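Local coordinates for protein DR2417 (Deinococcus radiodurans, PDB 4XWW) that degrades RNA as an exonuclease, probably in the 5'-3' direction and possibly also cutting internally, with a probable role in RNA maturation, at residues R237-L242 with V306-T311; G263-M268 with G299-Q304. All blocks are in the same frame, centred on the assembly; numbering follows the deposited sequence.

Interaction 1: residues R237-L242 with V306-T311. With nucleotides of chain C.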
loop_
_atom_site.group_PDB
_atom_site.type_symbol
_atom_site.label_atom_id
_atom_site.label_comp_id
_atom_site.label_asym_id
_atom_site.label_seq_id
_atom_site.Cartn_x
_atom_site.Cartn_y
_atom_site.Cartn_z
ATOM N N ARG A 237 -13.169 18.352 -24.033
ATOM C CA ARG A 237 -13.495 19.712 -24.430
ATOM C C ARG A 237 -12.291 20.636 -24.314
ATOM O O ARG A 237 -12.183 21.627 -25.047
ATOM C CB ARG A 237 -14.652 20.238 -23.563
ATOM C CG ARG A 237 -15.210 21.589 -23.956
ATOM C CD ARG A 237 -16.290 22.016 -22.961
ATOM N NE ARG A 237 -16.760 23.376 -23.200
ATOM C CZ ARG A 237 -18.031 23.701 -23.417
ATOM N NH1 ARG A 237 -18.965 22.758 -23.426
ATOM N NH2 ARG A 237 -18.370 24.969 -23.618
ATOM N N GLY A 238 -11.385 20.310 -23.393
ATOM C CA GLY A 238 -10.283 21.209 -23.094
ATOM C C GLY A 238 -8.924 20.536 -23.228
ATOM O O GLY A 238 -8.734 19.639 -24.047
ATOM N N ARG A 239 -7.972 20.973 -22.411
ATOM C CA ARG A 239 -6.635 20.381 -22.404
ATOM C C ARG A 239 -6.674 18.925 -21.921
ATOM O O ARG A 239 -7.516 18.548 -21.101
ATOM C CB ARG A 239 -5.691 21.198 -21.511
ATOM C CG ARG A 239 -5.462 22.613 -21.951
ATOM C CD ARG A 239 -4.301 23.242 -21.179
ATOM N NE ARG A 239 -4.592 23.268 -19.747
ATOM C CZ ARG A 239 -3.861 23.904 -18.838
ATOM N NH1 ARG A 239 -2.792 24.593 -19.206
ATOM N NH2 ARG A 239 -4.205 23.858 -17.558
ATOM N N VAL A 240 -5.754 18.109 -22.416
ATOM C CA VAL A 240 -5.601 16.730 -21.953
ATOM C C VAL A 240 -4.184 16.544 -21.432
ATOM O O VAL A 240 -3.204 16.903 -22.107
ATOM C CB VAL A 240 -5.888 15.690 -23.071
ATOM C CG1 VAL A 240 -5.631 14.251 -22.593
ATOM C CG2 VAL A 240 -7.291 15.850 -23.626
ATOM N N PHE A 241 -4.093 15.983 -20.232
ATOM C CA PHE A 241 -2.846 15.512 -19.653
ATOM C C PHE A 241 -2.944 14.016 -19.515
ATOM O O PHE A 241 -3.954 13.487 -19.043
ATOM C CB PHE A 241 -2.573 16.148 -18.284
ATOM C CG PHE A 241 -2.514 17.654 -18.294
ATOM C CD1 PHE A 241 -3.672 18.410 -18.419
ATOM C CD2 PHE A 241 -1.306 18.317 -18.145
ATOM C CE1 PHE A 241 -3.617 19.808 -18.423
ATOM C CE2 PHE A 241 -1.243 19.701 -18.133
ATOM C CZ PHE A 241 -2.397 20.449 -18.283
ATOM N N LEU A 242 -1.902 13.310 -19.931
ATOM C CA LEU A 242 -1.903 11.867 -19.818
ATOM C C LEU A 242 -0.571 11.409 -19.227
ATOM O O LEU A 242 0.464 11.945 -19.583
ATOM C CB LEU A 242 -2.139 11.220 -21.195
ATOM C CG LEU A 242 -2.177 9.695 -21.246
ATOM C CD1 LEU A 242 -3.119 9.248 -22.370
ATOM C CD2 LEU A 242 -0.765 9.101 -21.469
ATOM N N VAL A 306 -4.348 20.775 -27.267
ATOM C CA VAL A 306 -3.167 20.505 -26.461
ATOM C C VAL A 306 -3.194 19.138 -25.770
ATOM O O VAL A 306 -4.195 18.755 -25.169
ATOM C CB VAL A 306 -3.006 21.621 -25.413
ATOM C CG1 VAL A 306 -1.868 21.320 -24.490
ATOM C CG2 VAL A 306 -2.782 22.967 -26.111
ATOM N N LEU A 307 -2.098 18.387 -25.893
ATOM C CA LEU A 307 -1.961 17.153 -25.133
ATOM C C LEU A 307 -0.580 17.078 -24.462
ATOM O O LEU A 307 0.451 17.217 -25.119
ATOM C CB LEU A 307 -2.190 15.935 -26.039
ATOM C CG LEU A 307 -2.440 14.625 -25.282
ATOM C CD1 LEU A 307 -3.360 13.722 -26.080
ATOM C CD2 LEU A 307 -1.143 13.905 -25.012
ATOM N N PHE A 308 -0.576 16.874 -23.150
ATOM C CA PHE A 308 0.652 16.702 -22.387
ATOM C C PHE A 308 0.829 15.225 -22.057
ATOM O O PHE A 308 -0.060 14.619 -21.461
ATOM C CB PHE A 308 0.607 17.498 -21.072
ATOM C CG PHE A 308 0.603 18.979 -21.236
ATOM C CD1 PHE A 308 -0.593 19.676 -21.363
ATOM C CD2 PHE A 308 1.784 19.699 -21.201
ATOM C CE1 PHE A 308 -0.595 21.061 -21.482
ATOM C CE2 PHE A 308 1.786 21.066 -21.323
ATOM C CZ PHE A 308 0.594 21.752 -21.466
ATOM N N VAL A 309 1.972 14.656 -22.422
ATOM C CA VAL A 309 2.319 13.294 -22.013
ATOM C C VAL A 309 3.351 13.457 -20.904
ATOM O O VAL A 309 4.398 14.037 -21.130
ATOM C CB VAL A 309 2.885 12.461 -23.178
ATOM C CG1 VAL A 309 3.206 11.057 -22.718
ATOM C CG2 VAL A 309 1.902 12.424 -24.323
ATOM N N CYS A 310 3.008 12.995 -19.691
ATOM C CA CYS A 310 3.706 13.371 -18.446
ATOM C C CYS A 310 4.247 12.180 -17.635
ATOM O O CYS A 310 3.627 11.129 -17.588
ATOM C CB CYS A 310 2.768 14.144 -17.518
ATOM S SG CYS A 310 1.835 15.538 -18.207
ATOM N N THR A 311 5.374 12.386 -16.947
ATOM C CA THR A 311 5.875 11.441 -15.967
ATOM C C THR A 311 5.002 11.440 -14.717
ATOM O O THR A 311 4.312 12.416 -14.447
ATOM C CB THR A 311 7.292 11.802 -15.563
ATOM O OG1 THR A 311 7.333 13.177 -15.165
ATOM C CG2 THR A 311 8.264 11.601 -16.743
ATOM P P U C 6 10.508 12.767 -13.746
ATOM O OP1 U C 6 9.559 13.878 -14.020
ATOM O OP2 U C 6 11.253 12.108 -14.856
ATOM O "O5'" U C 6 11.614 13.292 -12.721
ATOM C "C5'" U C 6 11.268 13.777 -11.433
ATOM C "C4'" U C 6 12.496 13.978 -10.583
ATOM O "O4'" U C 6 13.155 12.702 -10.365
ATOM C "C3'" U C 6 13.578 14.850 -11.199
ATOM O "O3'" U C 6 13.326 16.235 -11.051
ATOM C "C2'" U C 6 14.839 14.368 -10.498
ATOM O "O2'" U C 6 14.919 14.899 -9.184
ATOM C "C1'" U C 6 14.559 12.870 -10.392
ATOM N N1 U C 6 15.116 12.122 -11.547
ATOM C C2 U C 6 16.430 11.700 -11.459
ATOM O O2 U C 6 17.127 11.912 -10.482
ATOM N N3 U C 6 16.900 11.015 -12.556
ATOM C C4 U C 6 16.209 10.717 -13.714
ATOM O O4 U C 6 16.773 10.091 -14.616
ATOM C C5 U C 6 14.858 11.188 -13.732
ATOM C C6 U C 6 14.377 11.856 -12.677
ATOM P P U C 5 9.105 6.405 -15.164
ATOM O OP1 U C 5 7.944 5.846 -14.436
ATOM O OP2 U C 5 8.916 6.979 -16.511
ATOM O "O5'" U C 5 9.775 7.520 -14.250
ATOM C "C5'" U C 5 9.040 8.708 -13.925
ATOM C "C4'" U C 5 9.456 9.246 -12.579
ATOM O "O4'" U C 5 10.197 8.241 -11.836
ATOM C "C3'" U C 5 10.406 10.429 -12.609
ATOM O "O3'" U C 5 9.742 11.647 -12.914
ATOM C "C2'" U C 5 10.980 10.384 -11.201
ATOM O "O2'" U C 5 10.087 10.877 -10.227
ATOM C "C1'" U C 5 11.167 8.878 -11.017
ATOM N N1 U C 5 12.504 8.431 -11.433
ATOM C C2 U C 5 13.532 8.575 -10.522
ATOM O O2 U C 5 13.365 9.028 -9.403
ATOM N N3 U C 5 14.759 8.157 -10.968
ATOM C C4 U C 5 15.065 7.632 -12.204
ATOM O O4 U C 5 16.226 7.301 -12.453
ATOM C C5 U C 5 13.951 7.525 -13.096
ATOM C C6 U C 5 12.739 7.926 -12.691
#

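Interaction 2: residues G263-M268 with G299-Q304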
loop_
_atom_site.group_PDB
_atom_site.type_symbol
_atom_site.label_atom_id
_atom_site.label_comp_id
_atom_site.label_asym_id
_atom_site.label_seq_id
_atom_site.Cartn_x
_atom_site.Cartn_y
_atom_site.Cartn_z
ATOM N N GLY A 263 -6.224 16.612 -33.890
ATOM C CA GLY A 263 -5.910 18.031 -33.958
ATOM C C GLY A 263 -5.210 18.608 -32.738
ATOM O O GLY A 263 -5.266 19.823 -32.501
ATOM N N ARG A 264 -4.532 17.749 -31.981
ATOM C CA ARG A 264 -3.792 18.187 -30.793
ATOM C C ARG A 264 -2.271 18.062 -30.976
ATOM O O ARG A 264 -1.786 17.068 -31.507
ATOM C CB ARG A 264 -4.226 17.380 -29.562
ATOM C CG ARG A 264 -5.685 17.572 -29.209
ATOM C CD ARG A 264 -6.080 16.723 -28.006
ATOM N NE ARG A 264 -7.464 16.970 -27.599
ATOM C CZ ARG A 264 -7.836 17.802 -26.626
ATOM N NH1 ARG A 264 -6.923 18.475 -25.933
ATOM N NH2 ARG A 264 -9.134 17.961 -26.337
ATOM N N ARG A 265 -1.534 19.064 -30.503
ATOM C CA ARG A 265 -0.071 18.998 -30.493
ATOM C C ARG A 265 0.385 18.435 -29.160
ATOM O O ARG A 265 -0.330 18.547 -28.165
ATOM C CB ARG A 265 0.554 20.373 -30.727
ATOM C CG ARG A 265 0.175 21.062 -32.046
ATOM C CD ARG A 265 0.620 20.226 -33.236
ATOM N NE ARG A 265 2.073 20.053 -33.279
ATOM C CZ ARG A 265 2.905 20.897 -33.889
ATOM N NH1 ARG A 265 2.439 21.982 -34.512
ATOM N NH2 ARG A 265 4.211 20.664 -33.875
ATOM N N VAL A 266 1.567 17.827 -29.136
ATOM C CA VAL A 266 1.987 17.061 -27.971
ATOM C C VAL A 266 3.196 17.684 -27.273
ATOM O O VAL A 266 4.151 18.109 -27.921
ATOM C CB VAL A 266 2.302 15.608 -28.377
ATOM C CG1 VAL A 266 2.777 14.776 -27.178
ATOM C CG2 VAL A 266 1.055 14.973 -28.983
ATOM N N VAL A 267 3.127 17.743 -25.946
ATOM C CA VAL A 267 4.254 18.168 -25.123
ATOM C C VAL A 267 4.693 16.969 -24.312
ATOM O O VAL A 267 3.879 16.344 -23.629
ATOM C CB VAL A 267 3.901 19.312 -24.138
ATOM C CG1 VAL A 267 5.124 19.693 -23.304
ATOM C CG2 VAL A 267 3.378 20.539 -24.856
ATOM N N MET A 268 5.974 16.646 -24.391
ATOM C CA MET A 268 6.532 15.588 -23.564
ATOM C C MET A 268 7.094 16.248 -22.316
ATOM O O MET A 268 7.974 17.104 -22.401
ATOM C CB MET A 268 7.605 14.803 -24.324
ATOM C CG MET A 268 7.106 14.142 -25.619
ATOM S SD MET A 268 6.053 12.690 -25.382
ATOM C CE MET A 268 7.295 11.425 -25.065
ATOM N N GLY A 299 0.983 26.922 -25.126
ATOM C CA GLY A 299 0.238 27.974 -24.470
ATOM C C GLY A 299 -0.313 28.959 -25.479
ATOM O O GLY A 299 -1.237 29.710 -25.179
ATOM N N GLU A 300 0.259 28.955 -26.681
ATOM C CA GLU A 300 -0.212 29.798 -27.778
ATOM C C GLU A 300 -1.487 29.260 -28.411
ATOM O O GLU A 300 -2.181 29.982 -29.114
ATOM C CB GLU A 300 0.870 29.909 -28.862
ATOM C CG GLU A 300 2.147 30.539 -28.392
ATOM C CD GLU A 300 2.203 32.006 -28.736
ATOM O OE1 GLU A 300 1.568 32.410 -29.736
ATOM O OE2 GLU A 300 2.874 32.762 -28.004
ATOM N N LEU A 301 -1.763 27.981 -28.168
ATOM C CA LEU A 301 -2.878 27.270 -28.786
ATOM C C LEU A 301 -4.152 27.265 -27.926
ATOM O O LEU A 301 -4.110 27.581 -26.740
ATOM C CB LEU A 301 -2.451 25.830 -29.080
ATOM C CG LEU A 301 -1.136 25.614 -29.846
ATOM C CD1 LEU A 301 -0.854 24.119 -30.057
ATOM C CD2 LEU A 301 -1.196 26.352 -31.153
ATOM N N GLN A 302 -5.287 26.922 -28.529
ATOM C CA GLN A 302 -6.523 26.773 -27.763
ATOM C C GLN A 302 -6.441 25.491 -26.951
ATOM O O GLN A 302 -5.762 24.554 -27.347
ATOM C CB GLN A 302 -7.749 26.742 -28.670
ATOM C CG GLN A 302 -7.888 27.961 -29.546
ATOM C CD GLN A 302 -7.874 29.248 -28.748
ATOM O OE1 GLN A 302 -6.868 29.961 -28.727
ATOM N NE2 GLN A 302 -8.996 29.563 -28.094
ATOM N N ASP A 303 -7.153 25.457 -25.830
ATOM C CA ASP A 303 -7.098 24.318 -24.913
ATOM C C ASP A 303 -7.300 22.970 -25.610
ATOM O O ASP A 303 -6.559 22.004 -25.362
ATOM C CB ASP A 303 -8.151 24.492 -23.803
ATOM C CG ASP A 303 -7.769 25.563 -22.786
ATOM O OD1 ASP A 303 -6.610 26.029 -22.814
ATOM O OD2 ASP A 303 -8.641 25.955 -21.964
ATOM N N GLN A 304 -8.267 22.901 -26.520
ATOM C CA GLN A 304 -8.603 21.607 -27.129
ATOM C C GLN A 304 -7.559 21.141 -28.153
ATOM O O GLN A 304 -7.691 20.067 -28.743
ATOM C CB GLN A 304 -9.990 21.681 -27.775
ATOM C CG GLN A 304 -10.096 22.697 -28.897
ATOM C CD GLN A 304 -10.574 24.085 -28.449
ATOM O OE1 GLN A 304 -10.207 24.586 -27.380
ATOM N NE2 GLN A 304 -11.397 24.709 -29.280
#

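Interaction 1: residues R237-L242 with V306-T311
In the parallel sheet of the beta-CASP domain, Val-240, Phe-241 and Leu-242 lie beside Leu-307, Phe-308 and Val-309 on a neighbouring strand, the two axes 4.7 Å apart and running the same way. Four backbone hydrogen bonds alternate along the pair: Val-240 N to Val-306 O, Phe-308 N to Val-240 O, Leu-242 N to Phe-308 O and Cys-310 N to Leu-242 O. The first of these, from Val-240 N to Val-306 O, is the longest at 3.2 Å.

On one face the rings of Phe-241 and Phe-308 lie side by side, their planes only 6° from parallel but displaced, with little overlap; Phe-241 CE2 still comes 3.3 Å from Phe-308 CD1. Phe-241 CZ sits over the centre of the Arg-239 guanidinium, which is salt-bridged to Asp-338. On the other face Val-240 CG1, anti to its backbone N, meets Leu-307 CG at 4.2 Å.

Beyond the strand end, Thr-311 OG1 donates a hydrogen bond of 2.6 Å to OP1 of U6 of chain C, so that the loop after strand 306-310 touches the bound RNA. Parallel strands whose C-terminal ends lead into ligand-binding loops are a hallmark of alpha/beta folds.

Interaction 2: residues G263-M268 with G299-Q304
Arg-264 and Gln-304 meet without a hydrogen bond, in a contact that is probably electrostatic in part. The carbonyl oxygen of Gln-304 stands over the centre of the Arg-264 guanidinium, 3.1 Å from CZ, so it approaches the face of the cation and not its N-H groups. Arg-264 NE and NH1 are each 3.3 Å from Gln-304 O, but at angles too poor for bonding. With chi2 at 178° and chi3 at 176° the Arg-264 chain runs extended from CG to NE, and its CG also touches Gln-304 O, at 3.2 Å. The hydrogen bonds of NH1 go instead to the carbonyls of Gly-238 and Val-306, which would help fix the turn of the guanidinium under the Gln-304 oxygen. Asp-303 O lies obliquely to the same group, 3.6 Å from NH1.

Just before this arginine, Gly-263 has positive phi and is the C-prime residue of the Schellman motif closing helix 249-261, with Arg-264 N bonded to Ala-259 O; strand 265-269 follows at once.

The apolar part of the contact joins Arg-265 to Leu-301, whose side chains cross obliquely. Leu-301 CD1 packs on the start of the arginine chain, 3.8 Å from CG and 4.1 Å from CB of Arg-265. Beyond CG the chain bends at chi2 and chi3, and NH2 hydrogen-bonds to Pro-291 O.

How the interactions relate
From the N terminus, the chain passes 237-242, then helix 249-261, and reaches 263-268, which leads into strand 265-269, one of the two outermost. It continues through helices 271-282 and 295-298 into the loop 299-304, where interaction 2 closes its loop. Almost immediately 306-311 closes the wider loop of interaction 1, so the smaller loop lies wholly within the larger. Strand 306-310 sits between the other two: besides pairing with 240-243 it bonds to 265-269, for example Val-309 N to Val-267 O at 2.8 Å. Interaction 1 therefore joins strands inside the beta-CASP sheet, while interaction 2 fastens a surface loop to the N-terminal end of its edge strand 265-269.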